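Local coordinates for bumblebee peptidoglycan recognition protein SA (PDB 5XZ4), which probably recognises bacterial peptidoglycan in innate immunity, with a preference for Dap-type over Lys-type peptidoglycans, at residues 20-25 / 66-71; 37-42 / 106-111. One frame throughout, in Å; residues are numbered along the deposited sequence.

Interaction 1. Residues 20-25 / 66-71; sequences DAKSIN and GWDDIG. With SO4 (sulfate ion), chain D.
D68 meets the 20-25 loop with both its backbone and its side chain. Its carbonyl O accepts the one hydrogen bond that joins the two loops directly, from K22 N at 2.9 Å and 160°. The D68 side chain leans on the same loop: CB lies 3.7 Å from I24 CG1, the two side chains sliding past each other in opposite directions, while OD1 sits beside K22 CB. A water donates to both D68 OD2 and S23 O; an alanine in place of D68 would lack the carboxylate and would probably leave the water without its D68 OD2 acceptor and a gap beside K22 CB. The contact joins two irregular loops of the amidase-like PGRP fold, one leading into strand 31-38 and the other running from helix 47-64 to strand 74-76. At D69, CG is anti to the backbone N (chi1 -163°), and the carboxylate lies against A21, with OD2 3.6 Å from A21 CB. D69 OD1 forms a salt bridge with R13, which also touches A21, and accepts a weak bond from I70 N. I24 CD1 packs 3.8 Å from D69 CB, while I24 N donates to a sulfate ion, probably from the crystallisation liquor.

Interaction 2. Residues 37-42 / 106-111; sequences HHTVTA and GFIGNF
H37 and H38 pair in parallel with G106 and F107, F107 N donating to H37 O and T39 N to F107 O, both at 2.9 Å, at the ends of two neighbouring strands of the central sheet. Beyond the strands V40 N donates to G109 O. The H38 side chain lies on the same face of the sheet as F107. Its CG sits between the backbone N and the carbonyl carbon (chi1 69°), and ND1 accepts F111 N at 3.0 Å, the donor lying almost in the imidazole plane. N110 runs alongside the ring with its amide turned 87° to it, and OD1 comes 3.5 Å from H38 CE1. H38 CB meets the edge of the F111 ring at CD2. On T39, OG1 accepts G109 N at 3.0 Å and is hydrogen-bonded to T41 OG1 at 2.7 Å, where either hydroxyl could be the donor. T41 OG1 in turn touches I108 CG2 at 3.4 Å. G109 has backbone angles that call for glycine. Waters link V40 O to N110 ND2 and, more weakly on one side, T41 O to N110 N. H37 points to the other face, where T95 and S154 hold its imidazole. In amidase PGRPs the corresponding histidine is a zinc ligand and a cysteine takes the place of S154, consistent with a recognition protein lacking the catalytic zinc. The bond from F111 N implies that H38 ND1 carries no proton, so a neutral imidazole would have its hydrogen on NE2, while the T39 hydroxyl gives the N-H of buried G109 a polar partner.

Interactions 1 and 2 have centres 20 Å apart and nearest atoms about 7 Å apart, so they do not touch. Their segments alternate along the sequence: 20-25 leads into strand 31-38, whose end is the start of 37-42, and 66-71 leads on to strand 74-76, which pairs with G106 and I108; residues 106-107 end strand 102-107. Helix 47-64 is common to both, touched by D69 and I70 in interaction 1 and by T39 and T41 in interaction 2. Interaction 2, through H37, lies beside the region that holds zinc in amidase relatives. Interaction 1 is more peripheral, centred 15 Å from the middle of the chain against 10 Å, and its sulfate, held also by R90 and Y26, probably comes from the crystallisation liquor.

Interaction 1. Residues 20-25 / 66-71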
loop_
_atom_site.group_PDB
_atom_site.type_symbol
_atom_site.label_atom_id
_atom_site.label_comp_id
_atom_site.label_asym_id
_atom_site.label_seq_id
_atom_site.Cartn_x
_atom_site.Cartn_y
_atom_site.Cartn_z
ATOM N N ASP A 20 1.553 -15.683 -11.652
ATOM C CA ASP A 20 2.731 -14.830 -11.870
ATOM C C ASP A 20 2.355 -13.433 -12.338
ATOM O O ASP A 20 1.415 -13.258 -13.114
ATOM C CB ASP A 20 3.661 -15.441 -12.929
ATOM C CG ASP A 20 4.340 -16.734 -12.475
ATOM O OD1 ASP A 20 4.465 -16.966 -11.256
ATOM O OD2 ASP A 20 4.804 -17.489 -13.363
ATOM N N ALA A 21 3.099 -12.437 -11.852
ATOM C CA ALA A 21 3.027 -11.078 -12.417
ATOM C C ALA A 21 3.696 -11.024 -13.793
ATOM O O ALA A 21 4.597 -11.830 -14.091
ATOM C CB ALA A 21 3.712 -10.092 -11.481
ATOM N N LYS A 22 3.242 -10.076 -14.621
ATOM C CA LYS A 22 3.968 -9.725 -15.851
ATOM C C LYS A 22 5.103 -8.774 -15.464
ATOM O O LYS A 22 5.084 -8.193 -14.375
ATOM C CB LYS A 22 3.031 -9.102 -16.910
ATOM C CG LYS A 22 1.726 -9.844 -17.193
ATOM C CD LYS A 22 1.937 -11.054 -18.069
ATOM C CE LYS A 22 0.627 -11.786 -18.309
ATOM N NZ LYS A 22 0.842 -12.864 -19.314
ATOM N N SER A 23 6.083 -8.647 -16.350
ATOM C CA SER A 23 7.239 -7.768 -16.116
ATOM C C SER A 23 6.812 -6.303 -15.995
ATOM O O SER A 23 5.950 -5.814 -16.744
ATOM C CB SER A 23 8.262 -7.927 -17.252
ATOM O OG SER A 23 9.502 -7.310 -16.936
ATOM N N ILE A 24 7.397 -5.617 -15.018
ATOM C CA ILE A 24 7.092 -4.208 -14.709
ATOM C C ILE A 24 8.409 -3.445 -14.601
ATOM O O ILE A 24 9.391 -3.944 -14.015
ATOM C CB ILE A 24 6.271 -4.086 -13.397
ATOM C CG1 ILE A 24 4.929 -4.807 -13.551
ATOM C CG2 ILE A 24 6.038 -2.622 -12.983
ATOM C CD1 ILE A 24 4.222 -5.058 -12.243
ATOM N N ASN A 25 8.414 -2.221 -15.121
ATOM C CA ASN A 25 9.593 -1.367 -15.049
ATOM C C ASN A 25 9.997 -1.004 -13.603
ATOM O O ASN A 25 9.174 -1.005 -12.695
ATOM C CB ASN A 25 9.366 -0.114 -15.896
ATOM C CG ASN A 25 9.372 -0.406 -17.396
ATOM O OD1 ASN A 25 8.930 0.423 -18.184
ATOM N ND2 ASN A 25 9.889 -1.566 -17.796
ATOM N N GLY A 66 -6.817 -5.385 -16.683
ATOM C CA GLY A 66 -5.766 -5.707 -17.645
ATOM C C GLY A 66 -4.360 -5.301 -17.221
ATOM O O GLY A 66 -3.468 -5.166 -18.075
ATOM N N TRP A 67 -4.156 -5.118 -15.912
ATOM C CA TRP A 67 -2.857 -4.657 -15.396
ATOM C C TRP A 67 -1.846 -5.793 -15.268
ATOM O O TRP A 67 -2.209 -6.987 -15.242
ATOM C CB TRP A 67 -3.069 -3.962 -14.059
ATOM C CG TRP A 67 -3.887 -2.683 -14.130
ATOM C CD1 TRP A 67 -4.247 -1.970 -15.258
ATOM C CD2 TRP A 67 -4.426 -1.960 -13.015
ATOM N NE1 TRP A 67 -4.993 -0.861 -14.902
ATOM C CE2 TRP A 67 -5.106 -0.827 -13.533
ATOM C CE3 TRP A 67 -4.400 -2.157 -11.629
ATOM C CZ2 TRP A 67 -5.740 0.107 -12.698
ATOM C CZ3 TRP A 67 -5.073 -1.259 -10.810
ATOM C CH2 TRP A 67 -5.712 -0.123 -11.351
ATOM N N ASP A 68 -0.573 -5.434 -15.153
ATOM C CA ASP A 68 0.497 -6.444 -15.104
ATOM C C ASP A 68 0.576 -7.207 -13.778
ATOM O O ASP A 68 1.222 -8.262 -13.698
ATOM C CB ASP A 68 1.868 -5.767 -15.322
ATOM C CG ASP A 68 1.996 -5.116 -16.654
ATOM O OD1 ASP A 68 1.563 -5.715 -17.638
ATOM O OD2 ASP A 68 2.580 -4.001 -16.703
ATOM N N ASP A 69 -0.058 -6.657 -12.746
ATOM C CA ASP A 69 -0.026 -7.183 -11.372
ATOM C C ASP A 69 -1.051 -6.400 -10.574
ATOM O O ASP A 69 -1.596 -5.378 -11.088
ATOM C CB ASP A 69 1.376 -7.049 -10.721
ATOM C CG ASP A 69 1.565 -7.923 -9.476
ATOM O OD1 ASP A 69 0.658 -8.699 -9.080
ATOM O OD2 ASP A 69 2.684 -7.833 -8.886
ATOM N N ILE A 70 -1.357 -6.859 -9.361
ATOM C CA ILE A 70 -2.066 -6.029 -8.392
ATOM C C ILE A 70 -1.441 -4.627 -8.414
ATOM O O ILE A 70 -0.204 -4.499 -8.510
ATOM C CB ILE A 70 -2.017 -6.686 -6.980
ATOM C CG1 ILE A 70 -3.038 -6.064 -6.032
ATOM C CG2 ILE A 70 -0.599 -6.720 -6.389
ATOM C CD1 ILE A 70 -3.259 -6.787 -4.702
ATOM N N GLY A 71 -2.266 -3.589 -8.346
ATOM C CA GLY A 71 -1.750 -2.225 -8.575
ATOM C C GLY A 71 -0.903 -1.709 -7.418
ATOM O O GLY A 71 -0.036 -0.842 -7.633
HETATM S S SO4 D . 10.389 -8.193 -13.843
HETATM O O1 SO4 D . 9.756 -9.515 -14.087
HETATM O O2 SO4 D . 11.551 -8.354 -12.944
HETATM O O3 SO4 D . 10.936 -7.670 -15.112
HETATM O O4 SO4 D . 9.413 -7.235 -13.247
HETATM O O HOH W 1 5.415 -3.387 -18.125
#

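Interaction 2. Residues 37-42 / 106-111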
loop_
_atom_site.group_PDB
_atom_site.type_symbol
_atom_site.label_atom_id
_atom_site.label_comp_id
_atom_site.label_asym_id
_atom_site.label_seq_id
_atom_site.Cartn_x
_atom_site.Cartn_y
_atom_site.Cartn_z
ATOM N N HIS A 37 -3.388 4.459 0.629
ATOM C CA HIS A 37 -4.683 4.163 -0.013
ATOM C C HIS A 37 -5.545 3.306 0.898
ATOM O O HIS A 37 -5.014 2.653 1.804
ATOM C CB HIS A 37 -4.467 3.347 -1.302
ATOM C CG HIS A 37 -4.069 4.159 -2.492
ATOM N ND1 HIS A 37 -5.000 4.714 -3.344
ATOM C CD2 HIS A 37 -2.856 4.487 -2.998
ATOM C CE1 HIS A 37 -4.375 5.352 -4.320
ATOM N NE2 HIS A 37 -3.074 5.243 -4.127
ATOM N N HIS A 38 -6.852 3.261 0.627
ATOM C CA HIS A 38 -7.676 2.136 1.081
ATOM C C HIS A 38 -8.140 1.334 -0.113
ATOM O O HIS A 38 -8.217 1.868 -1.220
ATOM C CB HIS A 38 -8.818 2.574 2.015
ATOM C CG HIS A 38 -9.931 3.372 1.370
ATOM N ND1 HIS A 38 -11.085 3.686 2.058
ATOM C CD2 HIS A 38 -10.077 3.913 0.133
ATOM C CE1 HIS A 38 -11.891 4.391 1.274
ATOM N NE2 HIS A 38 -11.292 4.557 0.105
ATOM N N THR A 39 -8.440 0.048 0.088
ATOM C CA THR A 39 -8.855 -0.802 -1.051
ATOM C C THR A 39 -10.324 -0.699 -1.415
ATOM O O THR A 39 -10.690 -1.102 -2.538
ATOM C CB THR A 39 -8.536 -2.274 -0.791
ATOM O OG1 THR A 39 -9.284 -2.694 0.356
ATOM C CG2 THR A 39 -7.000 -2.490 -0.572
ATOM N N VAL A 40 -11.136 -0.220 -0.460
ATOM C CA VAL A 40 -12.622 -0.177 -0.539
ATOM C C VAL A 40 -13.236 -1.578 -0.436
ATOM O O VAL A 40 -14.461 -1.730 -0.502
ATOM C CB VAL A 40 -13.163 0.591 -1.790
ATOM C CG1 VAL A 40 -14.659 0.889 -1.718
ATOM C CG2 VAL A 40 -12.453 1.914 -1.939
ATOM N N THR A 41 -12.427 -2.605 -0.243
ATOM C CA THR A 41 -12.945 -3.952 -0.001
ATOM C C THR A 41 -13.429 -4.065 1.444
ATOM O O THR A 41 -13.257 -3.162 2.267
ATOM C CB THR A 41 -11.888 -5.039 -0.278
ATOM O OG1 THR A 41 -10.795 -4.918 0.655
ATOM C CG2 THR A 41 -11.347 -4.945 -1.681
ATOM N N ALA A 42 -14.090 -5.177 1.756
ATOM C CA ALA A 42 -14.297 -5.555 3.147
ATOM C C ALA A 42 -12.955 -5.685 3.884
ATOM O O ALA A 42 -11.912 -5.951 3.274
ATOM C CB ALA A 42 -15.054 -6.873 3.206
ATOM N N GLY A 106 -1.818 -0.107 0.292
ATOM C CA GLY A 106 -3.295 -0.245 0.369
ATOM C C GLY A 106 -3.738 -0.885 1.677
ATOM O O GLY A 106 -3.480 -2.080 1.895
ATOM N N PHE A 107 -4.422 -0.117 2.534
ATOM C CA PHE A 107 -5.065 -0.661 3.746
ATOM C C PHE A 107 -6.302 -1.435 3.281
ATOM O O PHE A 107 -7.165 -0.856 2.572
ATOM C CB PHE A 107 -5.463 0.464 4.720
ATOM C CG PHE A 107 -4.325 1.025 5.558
ATOM C CD1 PHE A 107 -3.222 1.655 4.961
ATOM C CD2 PHE A 107 -4.415 0.945 6.948
ATOM C CE1 PHE A 107 -2.208 2.191 5.771
ATOM C CE2 PHE A 107 -3.404 1.483 7.753
ATOM C CZ PHE A 107 -2.327 2.099 7.147
ATOM N N ILE A 108 -6.401 -2.704 3.676
ATOM C CA ILE A 108 -7.544 -3.527 3.235
ATOM C C ILE A 108 -8.779 -3.138 4.043
ATOM O O ILE A 108 -8.828 -3.334 5.266
ATOM C CB ILE A 108 -7.233 -5.038 3.341
ATOM C CG1 ILE A 108 -6.052 -5.400 2.432
ATOM C CG2 ILE A 108 -8.469 -5.874 2.955
ATOM C CD1 ILE A 108 -5.486 -6.801 2.671
ATOM N N GLY A 109 -9.757 -2.532 3.351
ATOM C CA GLY A 109 -10.974 -2.054 3.992
ATOM C C GLY A 109 -11.461 -0.749 3.363
ATOM O O GLY A 109 -10.844 -0.230 2.412
ATOM N N ASN A 110 -12.573 -0.244 3.894
ATOM C CA ASN A 110 -13.149 1.044 3.521
ATOM C C ASN A 110 -13.082 1.927 4.770
ATOM O O ASN A 110 -13.793 1.711 5.748
ATOM C CB ASN A 110 -14.602 0.866 3.035
ATOM C CG ASN A 110 -15.175 2.135 2.431
ATOM O OD1 ASN A 110 -14.789 3.230 2.793
ATOM N ND2 ASN A 110 -16.120 1.984 1.505
ATOM N N PHE A 111 -12.199 2.919 4.726
ATOM C CA PHE A 111 -11.950 3.792 5.879
ATOM C C PHE A 111 -12.489 5.219 5.725
ATOM O O PHE A 111 -11.962 6.156 6.321
ATOM C CB PHE A 111 -10.460 3.690 6.304
ATOM C CG PHE A 111 -10.063 2.270 6.598
ATOM C CD1 PHE A 111 -10.576 1.624 7.723
ATOM C CD2 PHE A 111 -9.273 1.545 5.704
ATOM C CE1 PHE A 111 -10.288 0.282 7.977
ATOM C CE2 PHE A 111 -8.982 0.191 5.955
ATOM C CZ PHE A 111 -9.489 -0.432 7.093
HETATM O O HOH W 2 -16.839 -0.695 0.498
HETATM O O HOH W 3 -14.973 -2.339 4.414
#